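Local structure of AclR protein (Streptomyces galilaeus, 2GEY) at residues Gly87-Val92 and Val128-Leu133. The protein is a putative hydroxylase of aromatic polyketide antibiotic biosynthesis, built on the alpha+beta barrel fold of the SnoaL-like family. Residues are numbered along the deposited sequence; the frame is centred on the assembly and turned at random. Where two conformers were deposited one is given.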
loop_
_atom_site.group_PDB
_atom_site.type_symbol
_atom_site.label_atom_id
_atom_site.label_comp_id
_atom_site.label_asym_id
_atom_site.label_seq_id
_atom_site.Cartn_x
_atom_site.Cartn_y
_atom_site.Cartn_z
ATOM N N GLY A 87 -23.072 -8.771 -0.528
ATOM C CA GLY A 87 -23.526 -8.771 0.869
ATOM C C GLY A 87 -23.185 -7.471 1.570
ATOM O O GLY A 87 -22.280 -6.759 1.147
ATOM N N GLU A 88 -23.917 -7.152 2.639
ATOM C CA GLU A 88 -23.667 -5.915 3.374
ATOM C C GLU A 88 -22.209 -5.858 3.835
ATOM O O GLU A 88 -21.644 -6.851 4.293
ATOM C CB GLU A 88 -24.619 -5.760 4.568
ATOM C CG GLU A 88 -24.634 -4.346 5.165
ATOM C CD GLU A 88 -25.568 -4.199 6.358
ATOM O OE1 GLU A 88 -25.173 -3.544 7.347
ATOM O OE2 GLU A 88 -26.707 -4.708 6.302
ATOM N N PHE A 89 -21.603 -4.682 3.684
ATOM C CA PHE A 89 -20.220 -4.471 4.075
ATOM C C PHE A 89 -20.026 -3.046 4.577
ATOM O O PHE A 89 -20.448 -2.093 3.923
ATOM C CB PHE A 89 -19.287 -4.744 2.894
ATOM C CG PHE A 89 -17.844 -4.852 3.283
ATOM C CD1 PHE A 89 -17.404 -5.917 4.056
ATOM C CD2 PHE A 89 -16.929 -3.893 2.894
ATOM C CE1 PHE A 89 -16.075 -6.023 4.426
ATOM C CE2 PHE A 89 -15.594 -3.988 3.261
ATOM C CZ PHE A 89 -15.165 -5.058 4.025
ATOM N N MET A 90 -19.388 -2.918 5.741
ATOM C CA MET A 90 -19.176 -1.628 6.409
ATOM C C MET A 90 -20.458 -0.804 6.513
ATOM O O MET A 90 -20.438 0.415 6.346
ATOM C CB MET A 90 -18.105 -0.816 5.684
ATOM C CG MET A 90 -16.780 -1.520 5.545
ATOM S SD MET A 90 -15.479 -0.466 4.880
ATOM C CE MET A 90 -16.297 0.327 3.513
ATOM N N GLY A 91 -21.572 -1.482 6.780
ATOM C CA GLY A 91 -22.865 -0.831 6.918
ATOM C C GLY A 91 -23.528 -0.417 5.615
ATOM O O GLY A 91 -24.584 0.207 5.636
ATOM N N VAL A 92 -22.927 -0.768 4.480
ATOM C CA VAL A 92 -23.468 -0.399 3.173
ATOM C C VAL A 92 -24.165 -1.595 2.533
ATOM O O VAL A 92 -23.565 -2.658 2.385
ATOM C CB VAL A 92 -22.353 0.102 2.235
ATOM C CG1 VAL A 92 -22.920 0.467 0.864
ATOM C CG2 VAL A 92 -21.647 1.284 2.860
ATOM N N VAL A 128 -14.519 4.276 -2.176
ATOM C CA VAL A 128 -15.195 5.123 -3.156
ATOM C C VAL A 128 -16.466 4.433 -3.677
ATOM O O VAL A 128 -17.531 5.055 -3.731
ATOM C CB VAL A 128 -14.250 5.506 -4.317
ATOM C CG1 VAL A 128 -15.006 6.250 -5.417
ATOM C CG2 VAL A 128 -13.116 6.364 -3.797
ATOM N N ARG A 129 -16.356 3.154 -4.039
ATOM C CA ARG A 129 -17.497 2.390 -4.559
ATOM C C ARG A 129 -18.625 2.257 -3.546
ATOM O O ARG A 129 -19.806 2.248 -3.916
ATOM C CB ARG A 129 -17.060 0.997 -5.018
ATOM C CG ARG A 129 -16.306 0.989 -6.325
ATOM C CD ARG A 129 -17.207 1.291 -7.523
ATOM N NE ARG A 129 -16.539 2.245 -8.405
ATOM C CZ ARG A 129 -16.834 3.540 -8.536
ATOM N NH1 ARG A 129 -17.845 4.105 -7.879
ATOM N NH2 ARG A 129 -16.107 4.279 -9.364
ATOM N N LEU A 130 -18.263 2.164 -2.272
ATOM C CA LEU A 130 -19.247 2.074 -1.205
ATOM C C LEU A 130 -19.752 3.432 -0.725
ATOM O O LEU A 130 -20.579 3.488 0.185
ATOM C CB LEU A 130 -18.668 1.299 -0.024
ATOM C CG LEU A 130 -18.348 -0.162 -0.336
ATOM C CD1 LEU A 130 -17.823 -0.831 0.890
ATOM C CD2 LEU A 130 -19.555 -0.905 -0.856
ATOM N N GLY A 131 -19.251 4.514 -1.324
ATOM C CA GLY A 131 -19.719 5.861 -1.019
ATOM C C GLY A 131 -19.155 6.466 0.254
ATOM O O GLY A 131 -19.675 7.477 0.746
ATOM N N LYS A 132 -18.098 5.862 0.791
ATOM C CA LYS A 132 -17.462 6.355 2.012
ATOM C C LYS A 132 -16.516 7.506 1.703
ATOM O O LYS A 132 -16.225 8.328 2.574
ATOM C CB LYS A 132 -16.679 5.241 2.704
ATOM C CG LYS A 132 -17.511 4.040 3.121
ATOM C CD LYS A 132 -18.522 4.406 4.194
ATOM C CE LYS A 132 -19.020 3.173 4.931
ATOM N NZ LYS A 132 -17.924 2.535 5.715
ATOM N N LEU A 133 -16.003 7.523 0.473
ATOM C CA LEU A 133 -15.194 8.627 -0.031
ATOM C C LEU A 133 -15.804 9.150 -1.324
ATOM O O LEU A 133 -16.425 8.394 -2.067
ATOM C CB LEU A 133 -13.765 8.168 -0.305
ATOM C CG LEU A 133 -12.978 7.661 0.900
ATOM C CD1 LEU A 133 -11.659 7.076 0.445
ATOM C CD2 LEU A 133 -12.757 8.775 1.912
#
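Leu130 reaches Phe89, Met90 and Val92 from the Schellman motif that ends helix 124-129, a worked example of a helix terminus packing on a beta turn. The turn is of type I', Phe89 to Val92, between strands 74-84 and 98-110 of this NTF2-like alpha+beta barrel. The two methyls of Leu130 divide the work. Leu130 CD1 lies in the plane of the Phe89 ring, at its edge, 3.8 Å from Phe89 CD2, the side chains crossing at about a right angle. Met90, also crosswise to Leu130, brings its CE to 3.2 Å from Leu130 CD1, closer than two methyl carbons normally approach; its chain bends at chi3 (-46°), which places CE. Leu130 CD2 meets Val92 CG1 at 4.0 Å, while Val92 CG2 sits 3.6 Å from Leu130 O. Positive phi at Gly131 turns the chain out of the helix, and Lys132 then comes back, running opposite to Val92, with CE 3.8 Å from Val92 CG2. Phe58 stacks edge-to-face with Phe89, and Leu133 of the second subunit packs on Lys132. The chain of Lys132, already bent at chi2, bends again at chi4 (66°), placing NZ 3.4 Å from Met90 CB and in a weak, 3.3 Å hydrogen bond to Met90 O.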